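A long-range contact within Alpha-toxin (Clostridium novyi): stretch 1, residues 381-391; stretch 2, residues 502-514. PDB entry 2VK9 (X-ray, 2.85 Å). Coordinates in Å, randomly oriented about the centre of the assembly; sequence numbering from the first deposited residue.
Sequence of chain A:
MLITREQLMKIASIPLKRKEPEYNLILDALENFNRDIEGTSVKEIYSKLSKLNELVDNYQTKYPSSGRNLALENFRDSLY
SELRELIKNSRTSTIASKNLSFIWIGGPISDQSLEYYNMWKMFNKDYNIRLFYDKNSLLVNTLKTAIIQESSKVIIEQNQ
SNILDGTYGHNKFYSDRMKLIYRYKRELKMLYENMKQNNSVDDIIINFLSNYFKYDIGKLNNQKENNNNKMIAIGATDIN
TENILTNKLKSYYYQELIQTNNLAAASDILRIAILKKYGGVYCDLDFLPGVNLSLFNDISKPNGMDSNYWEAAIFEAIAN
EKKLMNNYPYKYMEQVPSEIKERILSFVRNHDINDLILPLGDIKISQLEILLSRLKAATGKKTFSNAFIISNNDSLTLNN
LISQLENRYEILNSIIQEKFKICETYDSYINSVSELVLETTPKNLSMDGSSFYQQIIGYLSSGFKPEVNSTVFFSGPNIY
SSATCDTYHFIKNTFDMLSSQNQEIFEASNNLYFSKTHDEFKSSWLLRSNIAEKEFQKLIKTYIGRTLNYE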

# COMPACT_ATOMS: atom_id res chain seq x y z
N LYS A 381 17.34 6.01 0.08
CA LYS A 381 16.42 6.68 -0.85
C LYS A 381 14.96 6.48 -0.42
O LYS A 381 14.59 5.41 0.09
N LYS A 382 14.14 7.51 -0.63
CA LYS A 382 12.72 7.49 -0.27
C LYS A 382 11.89 6.67 -1.27
O LYS A 382 12.25 6.54 -2.44
N THR A 383 10.78 6.12 -0.79
CA THR A 383 9.87 5.36 -1.63
C THR A 383 8.43 5.55 -1.15
O THR A 383 8.19 5.66 0.05
N PHE A 384 7.48 5.59 -2.09
CA PHE A 384 6.05 5.62 -1.76
C PHE A 384 5.69 4.52 -0.78
O PHE A 384 6.13 3.38 -0.93
N SER A 385 4.90 4.88 0.22
CA SER A 385 4.27 3.94 1.13
C SER A 385 2.77 4.20 1.08
O SER A 385 2.35 5.34 0.93
N ASN A 386 1.97 3.14 1.19
CA ASN A 386 0.52 3.31 1.23
C ASN A 386 -0.03 3.39 2.66
O ASN A 386 -1.21 3.12 2.90
N ALA A 387 0.84 3.77 3.59
CA ALA A 387 0.48 3.90 5.01
C ALA A 387 -0.22 5.22 5.34
O ALA A 387 -0.87 5.33 6.37
N PHE A 388 -0.06 6.21 4.46
CA PHE A 388 -0.67 7.53 4.63
C PHE A 388 -1.04 8.06 3.26
O PHE A 388 -0.16 8.31 2.42
N ILE A 389 -2.35 8.21 3.02
CA ILE A 389 -2.88 8.60 1.73
C ILE A 389 -3.88 9.73 1.90
O ILE A 389 -4.77 9.65 2.74
N ILE A 390 -3.73 10.79 1.11
CA ILE A 390 -4.71 11.86 1.13
C ILE A 390 -5.29 12.00 -0.26
O ILE A 390 -4.55 12.15 -1.22
N SER A 391 -6.61 11.94 -0.37
CA SER A 391 -7.30 12.09 -1.64
C SER A 391 -8.76 12.40 -1.42
O SER A 391 -9.36 11.82 -0.53
N ASN A 502 10.28 12.98 -9.68
CA ASN A 502 8.86 13.07 -10.06
C ASN A 502 7.87 12.64 -8.99
O ASN A 502 6.76 13.16 -8.92
N GLN A 503 8.27 11.69 -8.15
CA GLN A 503 7.44 11.23 -7.06
C GLN A 503 7.23 12.33 -6.05
O GLN A 503 6.21 12.36 -5.37
N GLU A 504 8.20 13.23 -5.95
CA GLU A 504 8.14 14.32 -4.98
C GLU A 504 6.84 15.12 -5.12
O GLU A 504 6.30 15.61 -4.13
N ILE A 505 6.33 15.21 -6.34
CA ILE A 505 5.07 15.89 -6.65
C ILE A 505 3.91 15.33 -5.83
O ILE A 505 3.10 16.08 -5.29
N PHE A 506 3.82 14.01 -5.73
CA PHE A 506 2.70 13.37 -5.07
C PHE A 506 3.00 13.04 -3.63
O PHE A 506 2.32 12.23 -3.03
N GLU A 507 4.03 13.67 -3.07
CA GLU A 507 4.45 13.38 -1.71
C GLU A 507 3.63 14.16 -0.70
O GLU A 507 3.45 15.38 -0.84
N ALA A 508 3.13 13.45 0.32
CA ALA A 508 2.48 14.07 1.47
C ALA A 508 3.57 14.55 2.39
O ALA A 508 4.47 13.79 2.74
N SER A 509 3.47 15.82 2.80
CA SER A 509 4.45 16.46 3.68
C SER A 509 4.75 15.70 4.98
O SER A 509 3.90 14.98 5.50
N ASN A 510 5.95 15.90 5.52
CA ASN A 510 6.36 15.28 6.79
C ASN A 510 5.70 15.83 8.05
O ASN A 510 5.66 15.17 9.07
N ASN A 511 5.19 17.05 7.96
CA ASN A 511 4.45 17.65 9.05
C ASN A 511 3.10 16.98 9.30
O ASN A 511 2.47 17.23 10.32
N LEU A 512 2.67 16.16 8.35
CA LEU A 512 1.34 15.56 8.36
C LEU A 512 1.28 14.25 9.13
O LEU A 512 0.22 13.83 9.56
N TYR A 513 2.42 13.60 9.32
CA TYR A 513 2.46 12.33 10.04
C TYR A 513 3.84 12.09 10.64
O TYR A 513 4.85 12.59 10.12
N PHE A 514 3.86 11.33 11.72
CA PHE A 514 5.09 10.88 12.35
C PHE A 514 5.16 9.36 12.23
O PHE A 514 4.22 8.66 12.60

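This is a mainly apolar side-chain contact, built around two phenylalanines of stretch 1 and closed at one border by a single salt bridge, with no backbone hydrogen bond between the stretches; it buries 511 Å² in total, both sides summed. The chain of stretch 1 turns a corner at Asn386, Ala387 and Phe388; Phe384 meets Gln503 and Phe506, whereas Phe388 meets Ala508, Leu512 and Tyr513. The CA-to-CB bond of Phe384 (chi1 m, -79°) points sideways relative to stretch 2, but its ring reaches across, and it is the residue most covered by the other stretch. One face of the ring lies under the side chain of Gln503, whose CD sits over it; the closest approach is Phe384 CE2 to Gln503 CG, 3.7 Å. Gln503 points toward stretch 1 with chi1 m and chi2 t, which lays its aliphatic part along the ring, while its OE1 and NE2 are hydrogen-bonded elsewhere in the structure. Phe384 CZ also meets Phe506 CB at 3.9 Å; Phe506 (chi1 m) sends its CB toward the contact, but its ring leads away, so it contributes mainly the root of its side chain.

Phe388 points toward stretch 2 with chi1 t and chi2 86°, and its ring touches three residues. Tyr513 CB lies over one face, 4.1 Å from the Phe388 ring centroid and 21° off the normal, a CH-pi contact. With chi1 p, the Tyr513 ring comes alongside that of Phe388, centroids 5.0 Å apart and planes inclined at 32°, an oblique pair. Ala508 CB touches the ring edge, 4.0 Å from Phe388 CD2; this short methyl side chain also points toward stretch 1. Leu512 adds a third contact, its CB 3.9 Å and its backbone O 3.7 Å from Phe388 CZ. The Leu512 side chain lies between the usual wells (chi1 -102°, chi2 21°), and its CD2 packs 3.8 Å from Ile390 CD1. Ile390 (m, t), two residues after Phe388, extends the apolar patch, while Ile389 between them points away.

The polar link lies at the other end of stretch 1. Lys382 points toward stretch 2 with chi1 m and the remaining chi angles t, and this extended chain carries NZ to Glu507 OE2, 3.1 Å away, in a hydrogen-bonded salt bridge. Glu507 starts sideways, but its own extended side chain (t, t) brings the carboxylate to meet the lysine. Asn510 stands nearby, its ND2 4.2 Å from Lys382 NZ, a proximity rather than a bond.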

# COMPACT_ATOMS: atom_id res chain seq x y z
CB LYS A 381 16.61 6.16 -2.28
CG LYS A 381 16.50 4.63 -2.42
CD LYS A 381 16.00 4.21 -3.80
CE LYS A 381 14.47 4.22 -3.87
NZ LYS A 381 13.92 3.74 -5.18
CB LYS A 382 12.16 8.90 -0.19
CG LYS A 382 12.67 9.73 0.98
CD LYS A 382 12.14 11.15 0.85
CE LYS A 382 12.23 11.91 2.16
NZ LYS A 382 11.41 13.17 2.11
CB THR A 383 10.25 3.85 -1.67
OG1 THR A 383 9.45 3.17 -2.65
CG2 THR A 383 10.06 3.17 -0.29
CB PHE A 384 5.17 5.46 -3.00
CG PHE A 384 5.02 6.70 -3.83
CD1 PHE A 384 4.85 7.95 -3.24
CD2 PHE A 384 5.00 6.62 -5.22
CE1 PHE A 384 4.70 9.10 -4.02
CE2 PHE A 384 4.84 7.76 -6.01
CZ PHE A 384 4.69 9.00 -5.41
CB SER A 385 4.77 4.16 2.54
OG SER A 385 4.19 3.23 3.43
CB ASN A 386 -0.18 2.24 0.39
CG ASN A 386 -0.06 0.85 0.99
OD1 ASN A 386 0.91 0.54 1.67
ND2 ASN A 386 -1.06 -0.00 0.72
CB ALA A 387 1.71 3.74 5.86
CB PHE A 388 0.31 8.47 5.33
CG PHE A 388 -0.29 9.76 5.79
CD1 PHE A 388 -0.91 9.86 7.03
CD2 PHE A 388 -0.20 10.90 5.02
CE1 PHE A 388 -1.44 11.06 7.48
CE2 PHE A 388 -0.73 12.11 5.46
CZ PHE A 388 -1.35 12.18 6.69
CB ILE A 389 -3.65 7.44 1.06
CG1 ILE A 389 -2.84 6.14 1.10
CG2 ILE A 389 -4.05 7.79 -0.36
CD1 ILE A 389 -3.69 4.91 0.77
CB ILE A 390 -4.10 13.21 1.54
CG1 ILE A 390 -3.48 13.11 2.93
CG2 ILE A 390 -5.16 14.29 1.50
CD1 ILE A 390 -2.53 14.24 3.24
CB SER A 391 -7.21 10.79 -2.43
OG SER A 391 -8.09 10.80 -3.55
CB ASN A 502 8.61 12.32 -11.37
CG ASN A 502 8.97 13.15 -12.59
OD1 ASN A 502 9.05 14.38 -12.53
ND2 ASN A 502 9.18 12.47 -13.72
CB GLN A 503 8.10 10.07 -6.35
CG GLN A 503 8.17 8.81 -7.16
CD GLN A 503 8.79 7.66 -6.41
OE1 GLN A 503 8.94 7.70 -5.18
NE2 GLN A 503 9.16 6.62 -7.14
CB GLU A 504 9.37 15.21 -5.09
CG GLU A 504 9.69 16.01 -3.82
CD GLU A 504 11.04 16.75 -3.88
OE1 GLU A 504 11.89 16.39 -4.74
OE2 GLU A 504 11.25 17.69 -3.06
CB ILE A 505 4.71 15.74 -8.14
CG1 ILE A 505 5.75 16.42 -9.02
CG2 ILE A 505 3.31 16.29 -8.44
CD1 ILE A 505 5.71 15.95 -10.47
CB PHE A 506 2.33 12.08 -5.81
CG PHE A 506 1.87 12.31 -7.20
CD1 PHE A 506 2.77 12.37 -8.25
CD2 PHE A 506 0.52 12.45 -7.47
CE1 PHE A 506 2.35 12.57 -9.55
CE2 PHE A 506 0.07 12.65 -8.77
CZ PHE A 506 0.99 12.71 -9.81
CB GLU A 507 5.94 13.67 -1.54
CG GLU A 507 6.54 13.12 -0.24
CD GLU A 507 8.04 13.36 -0.12
OE1 GLU A 507 8.60 14.17 -0.90
OE2 GLU A 507 8.68 12.73 0.76
CB ALA A 508 1.60 13.08 2.19
CB SER A 509 3.99 17.86 4.00
OG SER A 509 4.93 18.49 4.84
CB ASN A 510 7.89 15.30 6.93
CG ASN A 510 8.53 14.06 6.35
OD1 ASN A 510 7.94 12.96 6.39
ND2 ASN A 510 9.74 14.21 5.81
CB ASN A 511 4.24 19.13 8.76
CG ASN A 511 5.54 19.87 8.55
OD1 ASN A 511 6.55 19.58 9.19
ND2 ASN A 511 5.52 20.84 7.64
CB LEU A 512 0.87 15.35 6.93
CG LEU A 512 -0.14 16.28 6.23
CD1 LEU A 512 -0.27 17.67 6.84
CD2 LEU A 512 0.20 16.36 4.75
CB TYR A 513 2.10 11.16 9.11
CG TYR A 513 3.15 10.91 8.06
CD1 TYR A 513 3.16 11.66 6.89
CD2 TYR A 513 4.15 9.96 8.26
CE1 TYR A 513 4.13 11.46 5.93
CE2 TYR A 513 5.13 9.75 7.30
CZ TYR A 513 5.11 10.51 6.14
OH TYR A 513 6.07 10.33 5.16
CB PHE A 514 5.10 11.32 13.81
CG PHE A 514 6.37 10.99 14.55
CD1 PHE A 514 7.60 11.48 14.11
CD2 PHE A 514 6.33 10.23 15.71
CE1 PHE A 514 8.77 11.19 14.79
CE2 PHE A 514 7.49 9.93 16.40
CZ PHE A 514 8.72 10.42 15.95